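Local coordinates for protein HMG-CoA Lyase (Bacillus subtilis subsp. subtilis, PDB 1YDO) that is of unconfirmed function but belongs to the HMGL-like family of proteins with a TIM-barrel fold, at residues Q19-W24 with E282-P287; K10-R15 with S247-T252; T48-P53 with D64-I69. All blocks are in the same frame, centred on the assembly; numbering follows the deposited sequence.

Contact 1: Q19-W24 with E282-P287; sequences QNEPVW and EKMGKP
Met-284, in the last turn of helix 270-284, meets Glu-21 and Val-23 from the loop between helices 13-17 and 27-38. The residue is a selenomethionine. Its CG stands anti to the backbone N (chi1 -153°), and the chain then bends twice, which brings its end to the loop. The methyl carbon CE lies against the isopropyl group of Val-23, near both CB and CG1. The two side chains run past each other in opposite directions. One atom back, SE of Met-284 lies 4.1 Å from CG of Glu-21, whose chain it crosses at a slant. Ile-25 adds another apolar neighbour for Met-284.

Gly-285 follows with a positive phi (61°) and leaves the helical path. Past it, the CB of Lys-286 points toward the loop. The bent chain of Lys-286 approaches Glu-21 from the opposite direction, and NZ gives a salt bridge of 2.9 Å to OE1 of Glu-21. NZ meets OE1 on its syn side, 16° out of the carboxylate plane. The other oxygen, OE2, accepts from Gly-238 N.

Glu-21 thus meets SE of Met-284 with CG and NZ of Lys-286 with OE1. It is buried, and its carboxylate is met by an ammonium group and a backbone N-H. Together they probably favour the ionised form.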
loop_
_atom_site.group_PDB
_atom_site.type_symbol
_atom_site.label_atom_id
_atom_site.label_comp_id
_atom_site.label_asym_id
_atom_site.label_seq_id
_atom_site.Cartn_x
_atom_site.Cartn_y
_atom_site.Cartn_z
ATOM N N GLN A 19 15.256 -4.754 15.658
ATOM C CA GLN A 19 15.134 -4.114 16.963
ATOM C C GLN A 19 13.702 -3.736 17.273
ATOM O O GLN A 19 13.400 -3.268 18.373
ATOM C CB GLN A 19 16.010 -2.859 17.074
ATOM C CG GLN A 19 15.510 -1.640 16.324
ATOM C CD GLN A 19 16.234 -0.370 16.739
ATOM O OE1 GLN A 19 15.956 0.183 17.794
ATOM N NE2 GLN A 19 17.175 0.088 15.916
ATOM N N ASN A 20 12.819 -3.934 16.305
ATOM C CA ASN A 20 11.410 -3.616 16.495
ATOM C C ASN A 20 10.546 -4.888 16.570
ATOM O O ASN A 20 9.315 -4.833 16.569
ATOM C CB ASN A 20 10.928 -2.687 15.371
ATOM C CG ASN A 20 11.154 -1.196 15.687
ATOM O OD1 ASN A 20 12.272 -0.765 15.966
ATOM N ND2 ASN A 20 10.077 -0.409 15.633
ATOM N N GLU A 21 11.205 -6.037 16.644
ATOM C CA GLU A 21 10.503 -7.299 16.754
ATOM C C GLU A 21 10.702 -7.894 18.143
ATOM O O GLU A 21 11.829 -8.033 18.619
ATOM C CB GLU A 21 11.004 -8.259 15.689
ATOM C CG GLU A 21 10.511 -7.908 14.297
ATOM C CD GLU A 21 8.994 -8.005 14.174
ATOM O OE1 GLU A 21 8.385 -8.759 14.964
ATOM O OE2 GLU A 21 8.411 -7.352 13.277
ATOM N N PRO A 22 9.598 -8.230 18.824
ATOM C CA PRO A 22 9.642 -8.809 20.168
ATOM C C PRO A 22 10.121 -10.253 20.159
ATOM O O PRO A 22 9.585 -11.112 20.862
ATOM C CB PRO A 22 8.204 -8.659 20.647
ATOM C CG PRO A 22 7.423 -8.790 19.385
ATOM C CD PRO A 22 8.211 -7.959 18.412
ATOM N N VAL A 23 11.136 -10.520 19.351
ATOM C CA VAL A 23 11.681 -11.862 19.264
ATOM C C VAL A 23 13.171 -11.802 19.035
ATOM O O VAL A 23 13.647 -10.997 18.243
ATOM C CB VAL A 23 11.057 -12.640 18.113
ATOM C CG1 VAL A 23 11.666 -14.041 18.063
ATOM C CG2 VAL A 23 9.536 -12.705 18.288
ATOM N N TRP A 24 13.919 -12.657 19.719
ATOM C CA TRP A 24 15.356 -12.636 19.537
ATOM C C TRP A 24 15.813 -13.620 18.466
ATOM O O TRP A 24 15.524 -14.814 18.528
ATOM C CB TRP A 24 16.077 -12.927 20.856
ATOM C CG TRP A 24 17.577 -12.785 20.746
ATOM C CD1 TRP A 24 18.295 -11.626 20.610
ATOM C CD2 TRP A 24 18.534 -13.853 20.713
ATOM N NE1 TRP A 24 19.643 -11.912 20.491
ATOM C CE2 TRP A 24 19.813 -13.270 20.546
ATOM C CE3 TRP A 24 18.431 -15.248 20.799
ATOM C CZ2 TRP A 24 20.981 -14.033 20.472
ATOM C CZ3 TRP A 24 19.593 -16.010 20.726
ATOM C CH2 TRP A 24 20.854 -15.397 20.559
ATOM N N GLU A 282 10.148 -17.340 8.492
ATOM C CA GLU A 282 10.105 -18.661 9.092
ATOM C C GLU A 282 10.834 -18.655 10.417
ATOM O O GLU A 282 10.412 -19.318 11.352
ATOM C CB GLU A 282 10.717 -19.697 8.141
ATOM C CG GLU A 282 9.833 -19.991 6.936
ATOM C CD GLU A 282 10.545 -20.733 5.814
ATOM O OE1 GLU A 282 9.866 -21.070 4.814
ATOM O OE2 GLU A 282 11.772 -20.969 5.920
ATOM N N LYS A 283 11.922 -17.904 10.504
ATOM C CA LYS A 283 12.658 -17.847 11.752
ATOM C C LYS A 283 11.851 -17.016 12.733
ATOM O O LYS A 283 12.035 -17.107 13.943
ATOM C CB LYS A 283 14.036 -17.216 11.547
ATOM C CG LYS A 283 15.190 -18.189 11.709
ATOM C CD LYS A 283 15.108 -19.301 10.682
ATOM C CE LYS A 283 16.185 -20.351 10.895
ATOM N NZ LYS A 283 16.036 -21.493 9.937
HETATM N N MSE A 284 10.935 -16.216 12.202
HETATM C CA MSE A 284 10.109 -15.358 13.039
HETATM C C MSE A 284 8.880 -16.114 13.529
HETATM O O MSE A 284 8.252 -15.734 14.520
HETATM C CB MSE A 284 9.668 -14.129 12.244
HETATM C CG MSE A 284 9.396 -12.901 13.094
HETATM SE SE MSE A 284 11.014 -11.899 13.441
HETATM C CE MSE A 284 11.663 -12.887 14.974
ATOM N N GLY A 285 8.544 -17.190 12.826
ATOM C CA GLY A 285 7.383 -17.979 13.195
ATOM C C GLY A 285 6.112 -17.150 13.129
ATOM O O GLY A 285 5.047 -17.570 13.588
ATOM N N LYS A 286 6.228 -15.963 12.551
ATOM C CA LYS A 286 5.104 -15.066 12.424
ATOM C C LYS A 286 5.084 -14.572 10.992
ATOM O O LYS A 286 6.128 -14.413 10.375
ATOM C CB LYS A 286 5.277 -13.885 13.374
ATOM C CG LYS A 286 4.077 -12.976 13.454
ATOM C CD LYS A 286 4.488 -11.520 13.267
ATOM C CE LYS A 286 5.483 -11.055 14.323
ATOM N NZ LYS A 286 5.739 -9.595 14.193
ATOM N N PRO A 287 3.892 -14.346 10.429
ATOM C CA PRO A 287 3.815 -13.860 9.047
ATOM C C PRO A 287 4.173 -12.376 8.938
ATOM O O PRO A 287 3.793 -11.576 9.785
ATOM C CB PRO A 287 2.364 -14.143 8.672
ATOM C CG PRO A 287 1.645 -13.970 9.989
ATOM C CD PRO A 287 2.554 -14.699 10.943
#

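Contact 2: K10-R15 with S247-T252; sequences KEVGPR and SGNAAT
Glu-11, which meets Thr-252 through OE2, has its other carboxylate oxygen, OE1, gripped by two backbone N-H groups. One belongs to Gly-13, two residues on, with Gly-13 N 2.8 Å from Glu-11 OE1. This bond is bent, at 130°, and comes from above the carboxylate plane, 39° out of it. The second donor is Ala-234 N. OE2 takes the hydroxyl of Thr-252, which is the donor, with OG1 2.6 Å from OE2. OG1 approaches on the syn side, 23° out of the plane. The carboxylate is thus held at both oxygens, which limits its rotation.

The glutamate reaches this place by a bend at chi2 after a first step anti to the backbone N. Its chain and that of Thr-252 cross at about a right angle. Thr-252 opens helix 252-261, directly after the N-cap residue Ala-251. A looser touch brings CG2 of Val-12 to 4.5 Å from ND2 of Asn-249. That amide nitrogen is hydrogen-bonded to His-207 NE2, on the last residue of strand 204-207.

All four touching residues are buried. The backbone of strand 8-11 bonds to strand 229-232 through Lys-10 and to strand 44-49 through Glu-11. First and last strands thus close on each other, as in a TIM barrel, and the contact lies where strand 8-11 ends, at the C-terminal mouth of the barrel.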
loop_
_atom_site.group_PDB
_atom_site.type_symbol
_atom_site.label_atom_id
_atom_site.label_comp_id
_atom_site.label_asym_id
_atom_site.label_seq_id
_atom_site.Cartn_x
_atom_site.Cartn_y
_atom_site.Cartn_z
ATOM N N LYS A 10 17.697 1.477 0.122
ATOM C CA LYS A 10 18.539 1.014 1.219
ATOM C C LYS A 10 17.813 0.083 2.193
ATOM O O LYS A 10 16.755 0.414 2.708
ATOM C CB LYS A 10 19.101 2.234 1.951
ATOM C CG LYS A 10 19.834 3.177 1.004
ATOM C CD LYS A 10 20.714 4.171 1.739
ATOM C CE LYS A 10 21.580 4.948 0.764
ATOM N NZ LYS A 10 22.452 5.912 1.483
ATOM N N GLU A 11 18.395 -1.085 2.433
ATOM C CA GLU A 11 17.819 -2.062 3.345
ATOM C C GLU A 11 18.168 -1.730 4.794
ATOM O O GLU A 11 19.334 -1.500 5.107
ATOM C CB GLU A 11 18.354 -3.457 3.017
ATOM C CG GLU A 11 17.877 -4.525 3.978
ATOM C CD GLU A 11 16.367 -4.720 3.930
ATOM O OE1 GLU A 11 15.777 -5.022 4.989
ATOM O OE2 GLU A 11 15.771 -4.585 2.836
ATOM N N VAL A 12 17.167 -1.696 5.675
ATOM C CA VAL A 12 17.413 -1.419 7.096
ATOM C C VAL A 12 16.734 -2.465 7.971
ATOM O O VAL A 12 16.541 -2.252 9.169
ATOM C CB VAL A 12 16.901 -0.019 7.540
ATOM C CG1 VAL A 12 17.669 1.060 6.822
ATOM C CG2 VAL A 12 15.408 0.114 7.278
ATOM N N GLY A 13 16.386 -3.595 7.363
ATOM C CA GLY A 13 15.717 -4.653 8.091
ATOM C C GLY A 13 16.507 -5.243 9.241
ATOM O O GLY A 13 16.012 -5.339 10.379
ATOM N N PRO A 14 17.753 -5.657 8.977
ATOM C CA PRO A 14 18.565 -6.238 10.047
ATOM C C PRO A 14 18.737 -5.301 11.231
ATOM O O PRO A 14 19.174 -5.711 12.298
ATOM C CB PRO A 14 19.880 -6.559 9.349
ATOM C CG PRO A 14 19.944 -5.564 8.257
ATOM C CD PRO A 14 18.530 -5.528 7.735
ATOM N N ARG A 15 18.379 -4.038 11.060
ATOM C CA ARG A 15 18.532 -3.122 12.163
ATOM C C ARG A 15 17.189 -2.618 12.655
ATOM O O ARG A 15 16.670 -3.124 13.658
ATOM C CB ARG A 15 19.427 -1.961 11.760
ATOM C CG ARG A 15 19.838 -1.098 12.921
ATOM C CD ARG A 15 19.433 0.330 12.643
ATOM N NE ARG A 15 18.139 0.687 13.220
ATOM C CZ ARG A 15 17.381 1.693 12.793
ATOM N NH1 ARG A 15 17.775 2.445 11.771
ATOM N NH2 ARG A 15 16.239 1.962 13.404
ATOM N N SER A 247 2.001 -3.030 10.794
ATOM C CA SER A 247 3.283 -3.017 10.081
ATOM C C SER A 247 4.086 -1.741 10.306
ATOM O O SER A 247 3.532 -0.706 10.677
ATOM C CB SER A 247 3.059 -3.235 8.577
ATOM O OG SER A 247 1.948 -2.497 8.102
ATOM N N GLY A 248 5.398 -1.831 10.089
ATOM C CA GLY A 248 6.268 -0.684 10.283
ATOM C C GLY A 248 6.675 -0.054 8.970
ATOM O O GLY A 248 5.871 0.621 8.321
ATOM N N ASN A 249 7.924 -0.265 8.571
ATOM C CA ASN A 249 8.403 0.293 7.314
ATOM C C ASN A 249 7.902 -0.504 6.128
ATOM O O ASN A 249 7.503 -1.662 6.254
ATOM C CB ASN A 249 9.928 0.336 7.284
ATOM C CG ASN A 249 10.543 -0.382 8.452
ATOM O OD1 ASN A 249 10.275 -1.560 8.678
ATOM N ND2 ASN A 249 11.377 0.323 9.208
ATOM N N ALA A 250 7.939 0.130 4.966
ATOM C CA ALA A 250 7.490 -0.503 3.741
ATOM C C ALA A 250 8.350 -1.712 3.424
ATOM O O ALA A 250 9.558 -1.684 3.596
ATOM C CB ALA A 250 7.549 0.497 2.596
ATOM N N ALA A 251 7.706 -2.767 2.945
ATOM C CA ALA A 251 8.396 -3.993 2.589
ATOM C C ALA A 251 9.318 -3.754 1.404
ATOM O O ALA A 251 8.860 -3.409 0.320
ATOM C CB ALA A 251 7.387 -5.056 2.249
ATOM N N THR A 252 10.613 -3.947 1.607
ATOM C CA THR A 252 11.588 -3.751 0.544
ATOM C C THR A 252 11.168 -4.374 -0.776
ATOM O O THR A 252 11.261 -3.732 -1.806
ATOM C CB THR A 252 12.950 -4.338 0.918
ATOM O OG1 THR A 252 13.424 -3.714 2.117
ATOM C CG2 THR A 252 13.950 -4.106 -0.200
#

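Contact 3: T48-P53 with D64-I69; sequences TSFVHP and DVAKGI
Thr-48 and Phe-50 pack on Val-65 and Ala-66 inside a beta-alpha-beta unit of the TIM barrel. The unit runs from strand 44-49 through helix 62-68 to strand 76-80. Thr-48 and Val-65 point at each other from strand and helix, and their side chains slide past in opposite directions. The same branch of Val-65, CG1, touches two atoms of the threonine. It lies 3.9 Å from CB of Thr-48, and the methyl CG2 of Thr-48 is just as near. CG1 of Val-65 sits between its own N and carbonyl carbon (chi1 60°), the crowded position. The hydroxyl OG1 of Thr-48 gives a weak bond to O of Ser-49.

Phe-50 works differently. Its side chain sets off across the helix rather than at it, but the ring ends beside it. The ring meets Ala-66 by its edge, with CZ 4.0 Å from CB of Ala-66 and the methyl near the ring plane. Ala-62 and Ile-63 of the same helix also touch the Phe-50 side chain, and Ala-79 on strand 76-80 adds to its surroundings.

All four touching residues are buried, and no hydrogen bond passes between the segments. Val-65 also reaches Ile-31 and Ile-34 of helix 27-38, so the helix is packed on both strand and neighbouring helix. At the end of the strand, Ser-49 opens an ST turn: Val-51 N gives a bond of 3.2 Å to OG of Ser-49, at 150°. On the helix side, O of Val-65 accepts twice, from Gly-68 N at 3.0 Å and from Ile-69 N at 3.3 Å.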
loop_
_atom_site.group_PDB
_atom_site.type_symbol
_atom_site.label_atom_id
_atom_site.label_comp_id
_atom_site.label_asym_id
_atom_site.label_seq_id
_atom_site.Cartn_x
_atom_site.Cartn_y
_atom_site.Cartn_z
ATOM N N THR A 48 23.499 -3.477 11.627
ATOM C CA THR A 48 23.120 -3.420 13.037
ATOM C C THR A 48 23.217 -2.023 13.630
ATOM O O THR A 48 23.532 -1.057 12.931
ATOM C CB THR A 48 24.022 -4.310 13.879
ATOM O OG1 THR A 48 23.630 -4.235 15.256
ATOM C CG2 THR A 48 25.466 -3.841 13.752
ATOM N N SER A 49 22.949 -1.935 14.933
ATOM C CA SER A 49 23.006 -0.673 15.670
ATOM C C SER A 49 23.971 -0.787 16.836
ATOM O O SER A 49 23.987 -1.797 17.542
ATOM C CB SER A 49 21.622 -0.292 16.206
ATOM O OG SER A 49 21.716 0.683 17.229
ATOM N N PHE A 50 24.776 0.249 17.037
ATOM C CA PHE A 50 25.734 0.250 18.130
ATOM C C PHE A 50 25.267 1.063 19.317
ATOM O O PHE A 50 26.066 1.686 20.015
ATOM C CB PHE A 50 27.102 0.742 17.654
ATOM C CG PHE A 50 27.827 -0.256 16.821
ATOM C CD1 PHE A 50 27.725 -0.235 15.442
ATOM C CD2 PHE A 50 28.558 -1.265 17.418
ATOM C CE1 PHE A 50 28.350 -1.217 14.667
ATOM C CE2 PHE A 50 29.181 -2.249 16.650
ATOM C CZ PHE A 50 29.075 -2.227 15.280
ATOM N N VAL A 51 23.959 1.078 19.529
ATOM C CA VAL A 51 23.416 1.769 20.682
ATOM C C VAL A 51 23.685 0.805 21.845
ATOM O O VAL A 51 23.748 -0.402 21.623
ATOM C CB VAL A 51 21.905 1.967 20.532
ATOM C CG1 VAL A 51 21.325 2.601 21.791
ATOM C CG2 VAL A 51 21.630 2.812 19.321
ATOM N N HIS A 52 23.861 1.314 23.064
ATOM C CA HIS A 52 24.114 0.438 24.207
ATOM C C HIS A 52 23.100 -0.716 24.287
ATOM O O HIS A 52 21.887 -0.482 24.361
ATOM C CB HIS A 52 24.068 1.226 25.519
ATOM C CG HIS A 52 24.644 0.475 26.686
ATOM N ND1 HIS A 52 24.172 -0.762 27.079
ATOM C CD2 HIS A 52 25.689 0.756 27.496
ATOM C CE1 HIS A 52 24.910 -1.211 28.079
ATOM N NE2 HIS A 52 25.838 -0.313 28.354
ATOM N N PRO A 53 23.588 -1.972 24.295
ATOM C CA PRO A 53 22.741 -3.168 24.358
ATOM C C PRO A 53 21.591 -3.127 25.368
ATOM O O PRO A 53 20.610 -3.861 25.234
ATOM C CB PRO A 53 23.743 -4.279 24.665
ATOM C CG PRO A 53 24.985 -3.804 23.987
ATOM C CD PRO A 53 25.012 -2.343 24.382
ATOM N N ASP A 64 29.455 -8.517 17.197
ATOM C CA ASP A 64 29.637 -9.883 16.729
ATOM C C ASP A 64 29.150 -10.055 15.285
ATOM O O ASP A 64 29.834 -10.658 14.441
ATOM C CB ASP A 64 28.890 -10.867 17.642
ATOM C CG ASP A 64 29.518 -10.990 19.026
ATOM O OD1 ASP A 64 30.696 -11.398 19.127
ATOM O OD2 ASP A 64 28.831 -10.675 20.021
ATOM N N VAL A 65 27.967 -9.522 14.994
ATOM C CA VAL A 65 27.415 -9.634 13.654
ATOM C C VAL A 65 28.216 -8.806 12.674
ATOM O O VAL A 65 28.402 -9.200 11.529
ATOM C CB VAL A 65 25.915 -9.189 13.600
ATOM C CG1 VAL A 65 25.773 -7.746 14.042
ATOM C CG2 VAL A 65 25.368 -9.354 12.182
ATOM N N ALA A 66 28.703 -7.663 13.131
ATOM C CA ALA A 66 29.466 -6.773 12.269
ATOM C C ALA A 66 30.731 -7.434 11.727
ATOM O O ALA A 66 31.276 -6.996 10.711
ATOM C CB ALA A 66 29.821 -5.486 13.026
ATOM N N LYS A 67 31.194 -8.485 12.407
ATOM C CA LYS A 67 32.404 -9.206 12.003
ATOM C C LYS A 67 32.074 -10.572 11.435
ATOM O O LYS A 67 32.955 -11.258 10.922
ATOM C CB LYS A 67 33.350 -9.374 13.197
ATOM C CG LYS A 67 33.946 -8.077 13.710
ATOM C CD LYS A 67 34.771 -8.302 14.962
ATOM C CE LYS A 67 35.406 -7.005 15.449
ATOM N NZ LYS A 67 36.133 -7.188 16.744
ATOM N N GLY A 68 30.809 -10.964 11.524
ATOM C CA GLY A 68 30.406 -12.261 11.010
ATOM C C GLY A 68 29.942 -12.279 9.562
ATOM O O GLY A 68 30.177 -13.257 8.846
ATOM N N ILE A 69 29.284 -11.206 9.127
ATOM C CA ILE A 69 28.771 -11.115 7.763
ATOM C C ILE A 69 29.831 -11.400 6.702
ATOM O O ILE A 69 31.030 -11.275 6.952
ATOM C CB ILE A 69 28.190 -9.723 7.472
ATOM C CG1 ILE A 69 29.311 -8.679 7.490
ATOM C CG2 ILE A 69 27.121 -9.377 8.495
ATOM C CD1 ILE A 69 28.925 -7.350 6.866
#

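The three contacts belong to one barrel. Contacts 1 and 2 adjoin in sequence: K10-R15 ends strand 8-11 and starts the short helix that runs on toward Q19-W24. Their centres are about 13 Å apart, and along the chain their segments alternate. Along the chain, contact 3 falls between the two segments of each of the others. Its centre is about 17 Å from that of contact 2 and about 18 Å from that of contact 1. Contacts 2 and 3 touch directly: CG of Arg-15 packs 3.6 Å from C of Thr-48. Arg-15 NH1 also forms a salt bridge to Glu-46, on the strand that leads into contact 3. Contact 2 is the most central, its centre about 7 Å from the centre of the chain.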